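Local coordinates for uncharacterized protein (Bacteroides ovatus, PDB 4E6F) that is of unknown function but belongs to the DUF4468 family, whose domain has a TBP-like fold, at residues A[7-19]-A[143-157]. Numbering follows the deposited sequence.
With NO3 (nitrate ion), chain C.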
ATOM      1  N   LYS A   7      -8.708  17.442  17.553  1.00 60.75           N
ATOM      2  CA  LYS A   7      -7.367  17.279  18.106  1.00 60.77           C
ATOM      3  C   LYS A   7      -6.430  16.649  17.063  1.00 61.67           C
ATOM      4  O   LYS A   7      -5.409  17.259  16.722  1.00 61.81           O
ATOM      5  CB  LYS A   7      -7.396  16.443  19.398  1.00 63.82           C
ATOM      6  N   LYS A   8      -6.787  15.447  16.541  1.00 55.15           N
ATOM      7  CA  LYS A   8      -5.998  14.732  15.529  1.00 52.61           C
ATOM      8  C   LYS A   8      -5.913  15.530  14.230  1.00 51.22           C
ATOM      9  O   LYS A   8      -6.939  16.015  13.736  1.00 50.94           O
ATOM     10  CB  LYS A   8      -6.591  13.340  15.230  1.00 54.45           C
ATOM     11  CG  LYS A   8      -6.320  12.281  16.285  1.00 70.63           C
ATOM     12  CD  LYS A   8      -6.882  10.934  15.841  1.00 80.31           C
ATOM     13  CE  LYS A   8      -6.757   9.872  16.906  1.00 92.16           C
ATOM     14  NZ  LYS A   8      -7.399   8.596  16.490  1.00100.72           N
ATOM     15  N   ASP A   9      -4.688  15.677  13.691  1.00 42.61           N
ATOM     16  CA  ASP A   9      -4.464  16.359  12.425  1.00 39.32           C
ATOM     17  C   ASP A   9      -4.606  15.311  11.316  1.00 36.58           C
ATOM     18  O   ASP A   9      -3.710  14.479  11.115  1.00 36.29           O
ATOM     19  CB  ASP A   9      -3.088  17.052  12.399  1.00 41.97           C
ATOM     20  CG  ASP A   9      -2.798  17.824  11.124  1.00 51.70           C
ATOM     21  OD1 ASP A   9      -3.721  17.966  10.286  1.00 49.47           O
ATOM     22  OD2 ASP A   9      -1.648  18.295  10.965  1.00 59.77           O
ATOM     23  N   ASP A  10      -5.763  15.324  10.640  1.00 27.97           N
ATOM     24  CA  ASP A  10      -6.083  14.342   9.596  1.00 24.21           C
ATOM     25  C   ASP A  10      -5.923  14.897   8.175  1.00 27.06           C
ATOM     26  O   ASP A  10      -6.405  14.282   7.220  1.00 26.05           O
ATOM     27  CB  ASP A  10      -7.519  13.832   9.814  1.00 24.09           C
ATOM     28  CG  ASP A  10      -7.630  12.799  10.915  1.00 27.01           C
ATOM     29  OD1 ASP A  10      -6.615  12.103  11.189  1.00 26.50           O
ATOM     30  OD2 ASP A  10      -8.728  12.652  11.474  1.00 28.68           O
ATOM     31  N   THR A  11      -5.196  16.023   8.022  1.00 24.65           N
ATOM     32  CA  THR A  11      -4.940  16.674   6.737  1.00 24.51           C
ATOM     33  C   THR A  11      -4.522  15.656   5.643  1.00 24.94           C
ATOM     34  O   THR A  11      -5.018  15.723   4.524  1.00 24.67           O
ATOM     35  CB  THR A  11      -3.830  17.739   6.932  1.00 34.60           C
ATOM     36  OG1 THR A  11      -4.281  18.714   7.877  1.00 37.12           O
ATOM     37  CG2 THR A  11      -3.420  18.420   5.635  1.00 36.73           C
ATOM     38  N   ARG A  12      -3.629  14.715   5.982  1.00 21.92           N
ATOM     39  CA  ARG A  12      -3.086  13.723   5.052  1.00 20.79           C
ATOM     40  C   ARG A  12      -4.182  12.854   4.422  1.00 22.21           C
ATOM     41  O   ARG A  12      -4.052  12.432   3.279  1.00 21.26           O
ATOM     42  CB  ARG A  12      -2.097  12.787   5.820  1.00 24.09           C
ATOM     43  CG  ARG A  12      -1.689  11.466   5.100  1.00 29.66           C
ATOM     44  CD  ARG A  12      -0.773  11.819   3.970  1.00 33.73           C
ATOM     45  NE  ARG A  12      -0.450  10.721   3.055  1.00 27.42           N
ATOM     46  CZ  ARG A  12      -1.007  10.541   1.863  1.00 31.30           C
ATOM     47  NH1 ARG A  12      -2.057  11.264   1.497  1.00 21.78           N
ATOM     48  NH2 ARG A  12      -0.534   9.617   1.039  1.00 20.76           N
ATOM     49  N   TYR A  13      -5.245  12.588   5.174  1.00 19.11           N
ATOM     50  CA  TYR A  13      -6.250  11.580   4.817  1.00 17.58           C
ATOM     51  C   TYR A  13      -7.494  12.096   4.076  1.00 20.06           C
ATOM     52  O   TYR A  13      -8.433  11.322   3.840  1.00 18.86           O
ATOM     53  CB  TYR A  13      -6.675  10.877   6.116  1.00 17.57           C
ATOM     54  CG  TYR A  13      -5.485  10.396   6.920  1.00 17.75           C
ATOM     55  CD1 TYR A  13      -4.657   9.380   6.442  1.00 16.82           C
ATOM     56  CD2 TYR A  13      -5.161  10.982   8.144  1.00 19.21           C
ATOM     57  CE1 TYR A  13      -3.554   8.943   7.170  1.00 17.83           C
ATOM     58  CE2 TYR A  13      -4.061  10.548   8.885  1.00 21.01           C
ATOM     59  CZ  TYR A  13      -3.231   9.562   8.373  1.00 21.88           C
ATOM     60  OH  TYR A  13      -2.157   9.136   9.126  1.00 22.45           O
ATOM     61  N   LEU A  14      -7.499  13.352   3.672  1.00 19.61           N
ATOM     62  CA  LEU A  14      -8.689  13.923   3.065  1.00 20.06           C
ATOM     63  C   LEU A  14      -8.661  13.783   1.515  1.00 24.61           C
ATOM     64  O   LEU A  14      -8.323  12.711   1.023  1.00 21.00           O
ATOM     65  CB  LEU A  14      -8.917  15.363   3.580  1.00 21.16           C
ATOM     66  CG  LEU A  14      -8.920  15.467   5.119  1.00 24.07           C
ATOM     67  CD1 LEU A  14      -9.098  16.913   5.579  1.00 24.74           C
ATOM     68  CD2 LEU A  14     -10.004  14.578   5.756  1.00 23.52           C
ATOM     69  N   VAL A  15      -9.070  14.818   0.765  1.00 25.27           N
ATOM     70  CA  VAL A  15      -9.152  14.842  -0.700  1.00 26.40           C
ATOM     71  C   VAL A  15      -7.881  14.204  -1.354  1.00 25.73           C
ATOM     72  O   VAL A  15      -6.765  14.599  -1.008  1.00 25.09           O
ATOM     73  CB  VAL A  15      -9.343  16.321  -1.164  1.00 33.36           C
ATOM     74  CG1 VAL A  15      -9.279  16.450  -2.679  1.00 33.54           C
ATOM     75  CG2 VAL A  15     -10.657  16.900  -0.634  1.00 34.86           C
ATOM     76  N   GLY A  16      -8.079  13.197  -2.209  1.00 21.59           N
ATOM     77  CA  GLY A  16      -6.998  12.533  -2.940  1.00 21.62           C
ATOM     78  C   GLY A  16      -6.179  11.472  -2.216  1.00 23.45           C
ATOM     79  O   GLY A  16      -5.304  10.852  -2.831  1.00 23.07           O
ATOM     80  N   ALA A  17      -6.427  11.247  -0.905  1.00 19.49           N
ATOM     81  CA  ALA A  17      -5.627  10.275  -0.151  1.00 17.71           C
ATOM     82  C   ALA A  17      -5.871   8.827  -0.587  1.00 17.38           C
ATOM     83  O   ALA A  17      -4.996   7.985  -0.371  1.00 16.46           O
ATOM     84  CB  ALA A  17      -5.920  10.412   1.329  1.00 18.32           C
ATOM     85  N   VAL A  18      -7.065   8.521  -1.140  1.00 15.10           N
ATOM     86  CA  VAL A  18      -7.413   7.151  -1.546  1.00 14.44           C
ATOM     87  C   VAL A  18      -7.768   7.194  -3.048  1.00 16.44           C
ATOM     88  O   VAL A  18      -8.929   7.429  -3.409  1.00 17.54           O
ATOM     89  CB  VAL A  18      -8.568   6.563  -0.682  1.00 17.32           C
ATOM     90  CG1 VAL A  18      -8.967   5.162  -1.170  1.00 16.61           C
ATOM     91  CG2 VAL A  18      -8.184   6.526   0.801  1.00 17.21           C
ATOM     92  N   PRO A  19      -6.775   7.035  -3.939  1.00 15.26           N
ATOM     93  CA  PRO A  19      -7.067   7.169  -5.363  1.00 15.17           C
ATOM     94  C   PRO A  19      -7.852   5.997  -5.907  1.00 18.68           C
ATOM     95  O   PRO A  19      -7.702   4.856  -5.448  1.00 16.99           O
ATOM     96  CB  PRO A  19      -5.672   7.233  -6.019  1.00 16.03           C
ATOM     97  CG  PRO A  19      -4.697   7.511  -4.888  1.00 19.24           C
ATOM     98  CD  PRO A  19      -5.335   6.818  -3.707  1.00 16.21           C
ATOM     99  N   LYS A 143     -13.567  15.965   7.045  1.00 23.46           N
ATOM    100  CA  LYS A 143     -13.290  15.054   8.131  1.00 21.58           C
ATOM    101  C   LYS A 143     -13.465  13.647   7.655  1.00 22.33           C
ATOM    102  O   LYS A 143     -14.271  13.382   6.767  1.00 22.16           O
ATOM    103  CB  LYS A 143     -14.254  15.280   9.317  1.00 23.67           C
ATOM    104  CG  LYS A 143     -14.046  16.561  10.122  1.00 23.03           C
ATOM    105  CD  LYS A 143     -15.084  16.648  11.263  1.00 24.33           C
ATOM    106  CE  LYS A 143     -14.926  17.909  12.100  1.00 24.36           C
ATOM    107  NZ  LYS A 143     -16.092  18.125  13.020  1.00 25.78           N
ATOM    108  N   LEU A 144     -12.770  12.747   8.317  1.00 20.87           N
ATOM    109  CA  LEU A 144     -12.974  11.322   8.162  1.00 18.90           C
ATOM    110  C   LEU A 144     -14.276  10.921   8.843  1.00 22.66           C
ATOM    111  O   LEU A 144     -14.545  11.384   9.961  1.00 22.97           O
ATOM    112  CB  LEU A 144     -11.809  10.584   8.831  1.00 18.90           C
ATOM    113  CG  LEU A 144     -10.465  10.699   8.128  1.00 21.68           C
ATOM    114  CD1 LEU A 144      -9.364  10.130   9.003  1.00 23.33           C
ATOM    115  CD2 LEU A 144     -10.485   9.919   6.804  1.00 21.81           C
ATOM    116  N   VAL A 145     -15.069  10.041   8.203  1.00 18.43           N
ATOM    117  CA  VAL A 145     -16.275   9.467   8.837  1.00 17.44           C
ATOM    118  C   VAL A 145     -15.752   8.713  10.056  1.00 19.55           C
ATOM    119  O   VAL A 145     -14.842   7.897   9.908  1.00 18.73           O
ATOM    120  CB  VAL A 145     -17.069   8.576   7.838  1.00 20.70           C
ATOM    121  CG1 VAL A 145     -18.157   7.775   8.551  1.00 19.97           C
ATOM    122  CG2 VAL A 145     -17.684   9.411   6.718  1.00 20.54           C
ATOM    123  N   ARG A 146     -16.247   9.038  11.272  1.00 18.38           N
ATOM    124  CA  ARG A 146     -15.595   8.508  12.467  1.00 19.03           C
ATOM    125  C   ARG A 146     -15.481   6.991  12.529  1.00 21.50           C
ATOM    126  O   ARG A 146     -14.422   6.516  12.938  1.00 22.30           O
ATOM    127  CB  ARG A 146     -16.184   9.050  13.760  1.00 20.08           C
ATOM    128  CG  ARG A 146     -17.655   8.876  13.873  1.00 21.75           C
ATOM    129  CD  ARG A 146     -18.200   9.739  14.997  1.00 19.99           C
ATOM    130  NE  ARG A 146     -19.648   9.592  15.115  1.00 21.46           N
ATOM    131  CZ  ARG A 146     -20.524  10.201  14.322  1.00 25.22           C
ATOM    132  NH1 ARG A 146     -20.101  11.036  13.368  1.00 22.91           N
ATOM    133  NH2 ARG A 146     -21.821  10.009  14.493  1.00 24.20           N
ATOM    134  N   GLY A 147     -16.518   6.257  12.114  1.00 17.88           N
ATOM    135  CA  GLY A 147     -16.512   4.799  12.140  1.00 17.19           C
ATOM    136  C   GLY A 147     -15.549   4.174  11.142  1.00 19.52           C
ATOM    137  O   GLY A 147     -15.103   3.038  11.327  1.00 20.29           O
ATOM    138  N   LEU A 148     -15.203   4.911  10.076  1.00 16.89           N
ATOM    139  CA  LEU A 148     -14.295   4.382   9.043  1.00 17.04           C
ATOM    140  C   LEU A 148     -12.883   4.942   9.157  1.00 19.40           C
ATOM    141  O   LEU A 148     -11.990   4.527   8.405  1.00 17.80           O
ATOM    142  CB  LEU A 148     -14.867   4.679   7.634  1.00 16.81           C
ATOM    143  CG  LEU A 148     -16.136   3.828   7.318  1.00 21.51           C
ATOM    144  CD1 LEU A 148     -16.833   4.280   6.062  1.00 21.99           C
ATOM    145  CD2 LEU A 148     -15.782   2.374   7.166  1.00 20.70           C
ATOM    146  N   ALA A 149     -12.670   5.887  10.089  1.00 16.60           N
ATOM    147  CA  ALA A 149     -11.392   6.580  10.183  1.00 16.24           C
ATOM    148  C   ALA A 149     -10.210   5.646  10.397  1.00 18.70           C
ATOM    149  O   ALA A 149      -9.191   5.834   9.739  1.00 17.70           O
ATOM    150  CB  ALA A 149     -11.439   7.629  11.279  1.00 17.44           C
ATOM    151  N   LYS A 150     -10.324   4.653  11.281  1.00 15.27           N
ATOM    152  CA  LYS A 150      -9.192   3.754  11.542  1.00 15.82           C
ATOM    153  C   LYS A 150      -8.798   3.003  10.278  1.00 18.38           C
ATOM    154  O   LYS A 150      -7.614   2.806  10.032  1.00 17.32           O
ATOM    155  CB  LYS A 150      -9.480   2.785  12.702  1.00 16.35           C
ATOM    156  CG  LYS A 150     -10.555   1.722  12.433  1.00 16.84           C
ATOM    157  CD  LYS A 150     -10.854   0.974  13.735  1.00 15.81           C
ATOM    158  CE  LYS A 150     -11.751  -0.211  13.437  1.00 16.87           C
ATOM    159  NZ  LYS A 150     -12.201  -0.899  14.697  1.00 20.20           N
ATOM    160  N   TRP A 151      -9.787   2.605   9.468  1.00 13.95           N
ATOM    161  CA  TRP A 151      -9.547   1.899   8.216  1.00 13.30           C
ATOM    162  C   TRP A 151      -8.813   2.779   7.212  1.00 16.04           C
ATOM    163  O   TRP A 151      -7.820   2.350   6.622  1.00 15.93           O
ATOM    164  CB  TRP A 151     -10.886   1.447   7.614  1.00 12.30           C
ATOM    165  CG  TRP A 151     -11.625   0.511   8.519  1.00 13.33           C
ATOM    166  CD1 TRP A 151     -12.548   0.838   9.467  1.00 16.16           C
ATOM    167  CD2 TRP A 151     -11.427  -0.900   8.616  1.00 12.92           C
ATOM    168  NE1 TRP A 151     -12.966  -0.293  10.132  1.00 15.51           N
ATOM    169  CE2 TRP A 151     -12.289  -1.377   9.629  1.00 16.02           C
ATOM    170  CE3 TRP A 151     -10.649  -1.825   7.904  1.00 13.15           C
ATOM    171  CZ2 TRP A 151     -12.368  -2.739   9.965  1.00 15.54           C
ATOM    172  CZ3 TRP A 151     -10.714  -3.165   8.238  1.00 14.59           C
ATOM    173  CH2 TRP A 151     -11.559  -3.613   9.269  1.00 15.54           C
ATOM    174  N   ARG A 152      -9.302   4.003   7.018  1.00 14.50           N
ATOM    175  CA  ARG A 152      -8.710   4.900   6.033  1.00 13.87           C
ATOM    176  C   ARG A 152      -7.318   5.387   6.490  1.00 16.12           C
ATOM    177  O   ARG A 152      -6.366   5.353   5.696  1.00 15.50           O
ATOM    178  CB  ARG A 152      -9.652   6.066   5.759  1.00 15.29           C
ATOM    179  CG  ARG A 152      -9.073   7.055   4.735  1.00 16.28           C
ATOM    180  CD  ARG A 152     -10.188   7.743   3.969  1.00 15.79           C
ATOM    181  NE  ARG A 152      -9.709   8.893   3.182  1.00 16.48           N
ATOM    182  CZ  ARG A 152     -10.188   9.235   1.990  1.00 17.49           C
ATOM    183  NH1 ARG A 152     -11.056   8.451   1.365  1.00 15.56           N
ATOM    184  NH2 ARG A 152      -9.754  10.332   1.386  1.00 16.78           N
ATOM    185  N   ARG A 153      -7.179   5.827   7.761  1.00 15.62           N
ATOM    186  CA  ARG A 153      -5.859   6.255   8.225  1.00 15.21           C
ATOM    187  C   ARG A 153      -4.813   5.150   8.103  1.00 18.46           C
ATOM    188  O   ARG A 153      -3.704   5.403   7.616  1.00 16.85           O
ATOM    189  CB  ARG A 153      -5.900   6.661   9.708  1.00 17.20           C
ATOM    190  CG  ARG A 153      -6.566   7.978   9.989  1.00 20.16           C
ATOM    191  CD  ARG A 153      -6.193   8.458  11.391  1.00 22.91           C
ATOM    192  NE  ARG A 153      -7.121   9.488  11.853  1.00 25.35           N
ATOM    193  CZ  ARG A 153      -8.186   9.273  12.627  1.00 26.55           C
ATOM    194  NH1 ARG A 153      -8.446   8.055  13.097  1.00 25.55           N
ATOM    195  NH2 ARG A 153      -8.977  10.281  12.967  1.00 24.73           N
ATOM    196  N   LYS A 154      -5.118   3.964   8.650  1.00 15.09           N
ATOM    197  CA  LYS A 154      -4.104   2.912   8.703  1.00 15.83           C
ATOM    198  C   LYS A 154      -3.780   2.372   7.313  1.00 17.80           C
ATOM    199  O   LYS A 154      -2.626   1.982   7.091  1.00 17.29           O
ATOM    200  CB  LYS A 154      -4.491   1.806   9.700  1.00 17.38           C
ATOM    201  CG  LYS A 154      -4.560   2.317  11.155  1.00 22.67           C
ATOM    202  CD  LYS A 154      -3.252   2.892  11.661  1.00 25.34           C
ATOM    203  CE  LYS A 154      -3.260   3.160  13.150  1.00 27.28           C
ATOM    204  NZ  LYS A 154      -3.706   4.543  13.480  1.00 36.48           N
ATOM    205  N   THR A 155      -4.747   2.383   6.372  1.00 14.13           N
ATOM    206  CA  THR A 155      -4.431   1.908   5.013  1.00 12.95           C
ATOM    207  C   THR A 155      -3.564   2.953   4.284  1.00 15.30           C
ATOM    208  O   THR A 155      -2.587   2.596   3.617  1.00 15.16           O
ATOM    209  CB  THR A 155      -5.687   1.560   4.203  1.00 14.20           C
ATOM    210  OG1 THR A 155      -6.466   0.630   4.967  1.00 15.47           O
ATOM    211  CG2 THR A 155      -5.332   0.921   2.837  1.00 14.22           C
ATOM    212  N   VAL A 156      -3.906   4.241   4.421  1.00 13.92           N
ATOM    213  CA  VAL A 156      -3.087   5.310   3.824  1.00 13.46           C
ATOM    214  C   VAL A 156      -1.661   5.252   4.429  1.00 18.00           C
ATOM    215  O   VAL A 156      -0.682   5.351   3.675  1.00 16.33           O
ATOM    216  CB  VAL A 156      -3.747   6.717   3.978  1.00 16.22           C
ATOM    217  CG1 VAL A 156      -2.769   7.849   3.593  1.00 16.75           C
ATOM    218  CG2 VAL A 156      -5.028   6.815   3.142  1.00 15.75           C
ATOM    219  N   ASP A 157      -1.535   5.090   5.767  1.00 15.89           N
ATOM    220  CA  ASP A 157      -0.209   4.984   6.403  1.00 16.09           C
ATOM    221  C   ASP A 157       0.559   3.784   5.850  1.00 17.41           C
ATOM    222  O   ASP A 157       1.771   3.884   5.636  1.00 18.09           O
ATOM    223  CB  ASP A 157      -0.316   4.853   7.928  1.00 17.84           C
ATOM    224  CG  ASP A 157      -0.859   6.089   8.626  1.00 21.15           C
ATOM    225  OD1 ASP A 157      -0.984   7.142   7.964  1.00 20.97           O
ATOM    226  OD2 ASP A 157      -1.172   5.995   9.838  1.00 23.90           O
TER
HETATM  227  N   NO3 C 401      -7.033   4.844  14.139  0.60 24.43           N
HETATM  228  O1  NO3 C 401      -8.071   5.249  14.639  0.60 30.03           O
HETATM  229  O2  NO3 C 401      -6.366   5.501  13.372  0.60 21.05           O
HETATM  230  O3  NO3 C 401      -6.632   3.611  14.442  0.60 20.69           O
HETATM  231  O   HOH W   1     -10.351   7.700  15.144  1.00 32.16           O
HETATM  232  O   HOH W   2     -10.934  13.784  10.460  1.00 25.72           O
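The Tyr13 ring lies between two arginine side chains. Arg153 CG sits over the centre of one face, 3.8 Å from the ring centroid, in a CH-pi contact. Arg12 CG covers the opposite face nearer the rim. Val156 CB and Asp157 OD1 come to the ring edge in its plane. There Tyr13 OH donates to Asp157 OD1 at 2.6 Å, on the syn lone pair. CG of Arg153 is anti to its carbonyl carbon (chi1 -74°), and the extended chain carries the guanidinium past the ring to Asp10. It grips the carboxylate side-on: NE reaches Asp10 OD1 at 2.7 Å, nearly straight, and NH2 reaches Asp10 OD2 at 2.8 Å. The two planes are 35° apart. Lys8 CD lies over a face of this guanidinium. Arg153 NH1 donates to a water and weakly to a nitrate, probably from crystallisation, which Lys154 also binds. An alanine in place of Arg153 would probably leave the Asp10 carboxylate without its charged mate and that face of the Tyr13 ring less well covered.

The Arg152 guanidinium has Val18 CG2 over one face and the carbonyls of Tyr13 and Leu14 at its edge. NE and NH2 both donate to Tyr13 O, NE at 2.8 Å in the carbonyl plane. NH2 also reaches Leu14 O weakly, and NH1 pairs with Asp133. Val156 CG1 lies over the Arg12 guanidinium, which forms a salt bridge with Asp160. The arrangement is an N-terminal segment with a short 3-10 turn packed along the start of helix 149-169, which packs against the antiparallel sheet of the TBP-like fold.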